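Local coordinates for putative mannose-1-phosphate guanylyl transferase (Thermus thermophilus, PDB 2CU2), which probably catalyses the transfer of a guanylyl group from GTP to mannose 1-phosphate, giving GDP-mannose and pyrophosphate, at residues A[148-153]-A[183-188]; A[134-139]-A[244-249]. All coordinates share one frame; numbering follows the deposited sequence.

Interaction 1 of 2, residues A[148-153]-A[183-188]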
# COMPACT_ATOMS: atom_id res chain seq x y z
N TYR A 148 -4.32 -2.82 -28.87
CA TYR A 148 -4.77 -1.76 -29.76
C TYR A 148 -5.21 -2.31 -31.11
O TYR A 148 -4.89 -3.44 -31.49
CB TYR A 148 -3.66 -0.75 -30.03
CG TYR A 148 -3.19 0.04 -28.83
CD1 TYR A 148 -3.89 0.01 -27.63
CD2 TYR A 148 -2.07 0.87 -28.93
CE1 TYR A 148 -3.48 0.78 -26.54
CE2 TYR A 148 -1.65 1.64 -27.85
CZ TYR A 148 -2.36 1.59 -26.66
OH TYR A 148 -1.96 2.36 -25.60
N GLY A 149 -5.95 -1.48 -31.83
CA GLY A 149 -6.36 -1.82 -33.17
C GLY A 149 -5.33 -1.12 -34.04
O GLY A 149 -4.74 -0.12 -33.61
N TYR A 150 -5.09 -1.64 -35.23
CA TYR A 150 -4.14 -1.04 -36.15
C TYR A 150 -4.83 -0.69 -37.46
O TYR A 150 -5.94 -1.16 -37.72
CB TYR A 150 -2.98 -2.01 -36.44
CG TYR A 150 -2.06 -2.26 -35.26
CD1 TYR A 150 -2.52 -2.88 -34.10
CD2 TYR A 150 -0.72 -1.87 -35.31
CE1 TYR A 150 -1.68 -3.11 -33.02
CE2 TYR A 150 0.14 -2.10 -34.24
CZ TYR A 150 -0.35 -2.71 -33.10
OH TYR A 150 0.46 -2.91 -32.02
N ILE A 151 -4.18 0.15 -38.27
CA ILE A 151 -4.73 0.56 -39.56
C ILE A 151 -3.68 0.39 -40.66
O ILE A 151 -2.52 0.75 -40.48
CB ILE A 151 -5.15 2.03 -39.55
CG1 ILE A 151 -6.14 2.31 -38.42
CG2 ILE A 151 -5.77 2.39 -40.90
CD1 ILE A 151 -6.51 3.78 -38.27
N ARG A 152 -4.11 -0.16 -41.80
CA ARG A 152 -3.21 -0.35 -42.95
C ARG A 152 -3.20 0.96 -43.72
O ARG A 152 -4.26 1.50 -44.02
CB ARG A 152 -3.73 -1.43 -43.90
CG ARG A 152 -3.96 -2.80 -43.31
CD ARG A 152 -4.10 -3.81 -44.45
NE ARG A 152 -4.54 -5.13 -43.99
CZ ARG A 152 -5.81 -5.44 -43.70
NH1 ARG A 152 -6.76 -4.52 -43.83
NH2 ARG A 152 -6.11 -6.66 -43.28
N LEU A 153 -2.02 1.44 -44.06
CA LEU A 153 -1.93 2.69 -44.81
C LEU A 153 -1.61 2.48 -46.28
O LEU A 153 -0.75 1.67 -46.64
CB LEU A 153 -0.86 3.59 -44.21
CG LEU A 153 -1.02 4.07 -42.77
CD1 LEU A 153 0.12 5.03 -42.46
CD2 LEU A 153 -2.37 4.76 -42.58
N TYR A 183 2.10 -0.66 -40.53
CA TYR A 183 0.81 -0.45 -39.88
C TYR A 183 0.91 0.59 -38.76
O TYR A 183 1.92 0.72 -38.09
CB TYR A 183 0.33 -1.79 -39.31
CG TYR A 183 -0.13 -2.67 -40.42
CD1 TYR A 183 0.50 -2.61 -41.66
CD2 TYR A 183 -1.18 -3.57 -40.22
CE1 TYR A 183 0.08 -3.44 -42.69
CE2 TYR A 183 -1.60 -4.39 -41.25
CZ TYR A 183 -0.97 -4.33 -42.48
OH TYR A 183 -1.38 -5.15 -43.51
N VAL A 184 -0.17 1.37 -38.57
CA VAL A 184 -0.18 2.34 -37.47
C VAL A 184 -1.32 2.09 -36.49
O VAL A 184 -2.28 1.39 -36.78
CB VAL A 184 -0.29 3.75 -38.07
CG1 VAL A 184 0.90 4.03 -38.98
CG2 VAL A 184 -1.58 3.88 -38.87
N TRP A 185 -1.17 2.65 -35.26
CA TRP A 185 -2.19 2.48 -34.23
C TRP A 185 -3.45 3.29 -34.57
O TRP A 185 -3.39 4.42 -35.02
CB TRP A 185 -1.63 2.95 -32.88
CG TRP A 185 -0.68 1.98 -32.28
CD1 TRP A 185 -0.64 0.58 -32.44
CD2 TRP A 185 0.35 2.31 -31.29
NE1 TRP A 185 0.31 -0.01 -31.66
CE2 TRP A 185 0.97 1.09 -30.91
CE3 TRP A 185 0.77 3.51 -30.71
CZ2 TRP A 185 2.00 1.11 -29.98
CZ3 TRP A 185 1.81 3.53 -29.78
CH2 TRP A 185 2.42 2.32 -29.42
N ASN A 186 -4.62 2.65 -34.35
CA ASN A 186 -5.88 3.38 -34.45
C ASN A 186 -6.06 4.29 -33.23
O ASN A 186 -6.12 3.84 -32.09
CB ASN A 186 -7.01 2.33 -34.47
CG ASN A 186 -8.35 2.98 -34.72
OD1 ASN A 186 -8.65 4.07 -34.24
ND2 ASN A 186 -9.20 2.24 -35.44
N GLY A 187 -6.11 5.61 -33.49
CA GLY A 187 -6.11 6.56 -32.39
C GLY A 187 -7.51 6.76 -31.77
O GLY A 187 -7.69 7.46 -30.78
N GLY A 188 -8.54 6.17 -32.42
CA GLY A 188 -9.83 6.28 -31.74
C GLY A 188 -10.56 7.58 -32.08
O GLY A 188 -11.61 7.89 -31.55
O HOH W 1 -6.42 1.34 -30.93
O HOH W 2 -8.23 -0.91 -35.99
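Two partners grip the hydroxyl oxygen of Tyr150. Trp185 NE1 donates to Tyr150 OH over 2.9 Å, with 159° at the hydrogen and the oxygen lying in the indole plane, while the hydroxyl's own proton can go to the backbone O of Glu145. The indole lies alongside the phenol, both pointing the same way, its edge turned to one phenol face in an offset edge-to-face pair, with Trp185 CD1 3.3 Å from Tyr150 CE2. One face of the indole receives the edge of Tyr148: Tyr148 CD2 stands 3.6 Å from Trp185 CE2 in an edge-to-face pair with planes at 86°. Tryptophan suits this place because it offers face, edge and N-H donor at once; the result is a three-ring aromatic cluster.

Beside it the backbones pair antiparallel. Ile151 and Val184 exchange two hydrogen bonds, the shorter from Ile151 N to Val184 O at 2.7 Å, and Asn186 N reaches Gly149 O at 2.9 Å. A water accepts from Gly149 N and donates to Asn186 O, bridging the two backbones beside that bond. Asn186 CG is anti to its backbone N (chi1 -174°), and OD1 accepts from Gly188 N at 2.8 Å, an Asx turn at the corner of the chain. On the face of Ile151 and Val184 branched apolar groups meet, with Leu153 CD1 3.7 Å from Val184 CG1. Elsewhere the extended Arg152 lays its methylenes beside the Tyr183 phenol, CG 3.5 Å from Tyr183 CZ.

Tyr178 of helix 172-180 meets the rings of both Tyr150 and Tyr183. Strand 160-167 bonds to the backbone of 150-153 and strand 134-139 to that of 184-187, while Ile151, Leu153 and Val184 pack against side chains of strand 244-249.

Interaction 2 of 2, residues A[134-139]-A[244-249]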
# COMPACT_ATOMS: atom_id res chain seq x y z
N VAL A 134 -14.66 8.90 -44.70
CA VAL A 134 -14.51 8.89 -43.25
C VAL A 134 -13.02 8.98 -42.89
O VAL A 134 -12.18 8.32 -43.47
CB VAL A 134 -15.11 7.60 -42.70
CG1 VAL A 134 -14.18 6.43 -42.99
CG2 VAL A 134 -15.29 7.72 -41.20
N VAL A 135 -12.64 9.86 -41.96
CA VAL A 135 -11.23 10.04 -41.62
C VAL A 135 -10.87 9.51 -40.24
O VAL A 135 -11.60 9.72 -39.27
CB VAL A 135 -10.84 11.55 -41.68
CG1 VAL A 135 -9.32 11.71 -41.60
CG2 VAL A 135 -11.38 12.19 -42.96
N ALA A 136 -9.73 8.82 -40.15
CA ALA A 136 -9.27 8.26 -38.89
C ALA A 136 -7.91 8.83 -38.50
O ALA A 136 -7.18 9.38 -39.35
CB ALA A 136 -9.20 6.74 -38.97
N LEU A 137 -7.57 8.71 -37.22
CA LEU A 137 -6.30 9.20 -36.68
C LEU A 137 -5.38 8.02 -36.45
O LEU A 137 -5.77 7.04 -35.80
CB LEU A 137 -6.52 9.93 -35.35
CG LEU A 137 -5.27 10.27 -34.50
CD1 LEU A 137 -4.45 11.36 -35.18
CD2 LEU A 137 -5.70 10.72 -33.11
N GLY A 138 -4.17 8.11 -36.98
CA GLY A 138 -3.20 7.05 -36.82
C GLY A 138 -1.97 7.54 -36.07
O GLY A 138 -1.68 8.74 -36.05
N LEU A 139 -1.26 6.62 -35.44
CA LEU A 139 -0.06 6.95 -34.69
C LEU A 139 0.99 5.87 -34.90
O LEU A 139 0.68 4.68 -34.86
CB LEU A 139 -0.41 7.07 -33.20
CG LEU A 139 -1.41 8.21 -33.00
CD1 LEU A 139 -2.36 7.89 -31.89
CD2 LEU A 139 -0.65 9.51 -32.74
N VAL A 244 -11.88 5.54 -46.83
CA VAL A 244 -11.28 5.97 -45.58
C VAL A 244 -9.95 6.71 -45.80
O VAL A 244 -9.11 6.32 -46.60
CB VAL A 244 -11.03 4.73 -44.72
CG1 VAL A 244 -10.41 5.13 -43.39
CG2 VAL A 244 -12.35 4.01 -44.47
N ARG A 245 -9.81 7.84 -45.08
CA ARG A 245 -8.53 8.54 -45.08
C ARG A 245 -7.92 8.57 -43.68
O ARG A 245 -8.61 8.50 -42.67
CB ARG A 245 -8.77 9.98 -45.57
CG ARG A 245 -8.97 10.07 -47.08
CD ARG A 245 -9.53 11.43 -47.50
NE ARG A 245 -9.54 11.56 -48.96
CZ ARG A 245 -10.11 12.66 -49.48
NH1 ARG A 245 -10.63 13.58 -48.69
NH2 ARG A 245 -10.15 12.82 -50.81
N VAL A 246 -6.58 8.62 -43.62
CA VAL A 246 -5.92 8.61 -42.32
C VAL A 246 -4.90 9.74 -42.19
O VAL A 246 -4.04 9.94 -43.05
CB VAL A 246 -5.23 7.25 -42.15
CG1 VAL A 246 -4.59 7.17 -40.76
CG2 VAL A 246 -6.25 6.14 -42.30
N VAL A 247 -5.00 10.44 -41.07
CA VAL A 247 -4.03 11.46 -40.66
C VAL A 247 -3.12 10.95 -39.54
O VAL A 247 -3.56 10.42 -38.53
CB VAL A 247 -4.81 12.69 -40.19
CG1 VAL A 247 -3.83 13.77 -39.74
CG2 VAL A 247 -5.65 13.23 -41.33
N LEU A 248 -1.80 11.09 -39.77
CA LEU A 248 -0.85 10.63 -38.77
C LEU A 248 -0.56 11.72 -37.73
O LEU A 248 -0.06 12.79 -38.02
CB LEU A 248 0.44 10.24 -39.48
CG LEU A 248 0.32 8.93 -40.26
CD1 LEU A 248 1.68 8.40 -40.71
CD2 LEU A 248 -0.32 7.81 -39.44
N GLY A 249 -0.92 11.41 -36.47
CA GLY A 249 -0.59 12.32 -35.38
C GLY A 249 0.82 12.01 -34.84
O GLY A 249 1.22 10.87 -34.69
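Val134 and Val244 begin a parallel pair of strands within the mixed sheet of the GT-A-type nucleotidyltransferase domain. Val134, Gly249 and Ala136 each give up much of their surface here, at the two ends and in the middle of the pairing. Val134 CG1 takes the crowded position between backbone N and carbonyl carbon (chi1 75°), which sets it against Val244 CG2 at 3.4 Å, tighter than ordinary van der Waals contact. The two valines lie side by side and point the same way; beta-branched residues suit extended strands like these.

In the middle, Ala136 uses both backbone groups: its N donates to Arg245 O at 2.8 Å, and its O accepts from Val247 N at 3.0 Å. Arg245 and Val247 each bond through N and O to residues flanking their own partner, the regular parallel pattern. The short Ala136 side chain shares its face with Val134, Val244 and Val246, and lies against Phe190 of strand 184-192. On the face of Val135, Leu137 and Val247, Met125 of helix 115-128 packs on all three. Arg245 also starts from this face but leads away, its guanidinium engaging Ala128 O and Glu130.

Glycine serves on both strands near the far end. Lacking a side chain, Gly138 lets Val246 CG1 come to 3.9 Å from its N, and Leu248 CD2 leans toward its carbonyl. Gly249 likewise admits leucine: Leu137 CD1 sits 3.8 Å from Gly249 N, and Gly249 N donates to Gly138 O, 2.8 Å away.

How the interactions relate
From the N terminus, strand 134-139 comes first and leads into 148-153. The chain then passes through strand 160-167 and helix 172-180 before 183-188 returns antiparallel and closes interaction 1. Only after several further helices does 244-249 arrive to close interaction 2, so the smaller loop lies wholly within the larger one. Their centres are 9 Å apart, and the two contacts meet directly: Trp185 N and Gly187 N probably hydrogen-bond to Leu139 O and Leu137 O, making 134-139 the strand between 184-187 and 244-249, while Leu153 CD2 packs on Val246 CG1. Together they tie segments far apart in the sequence of the nucleotidyltransferase domain into one mixed sheet.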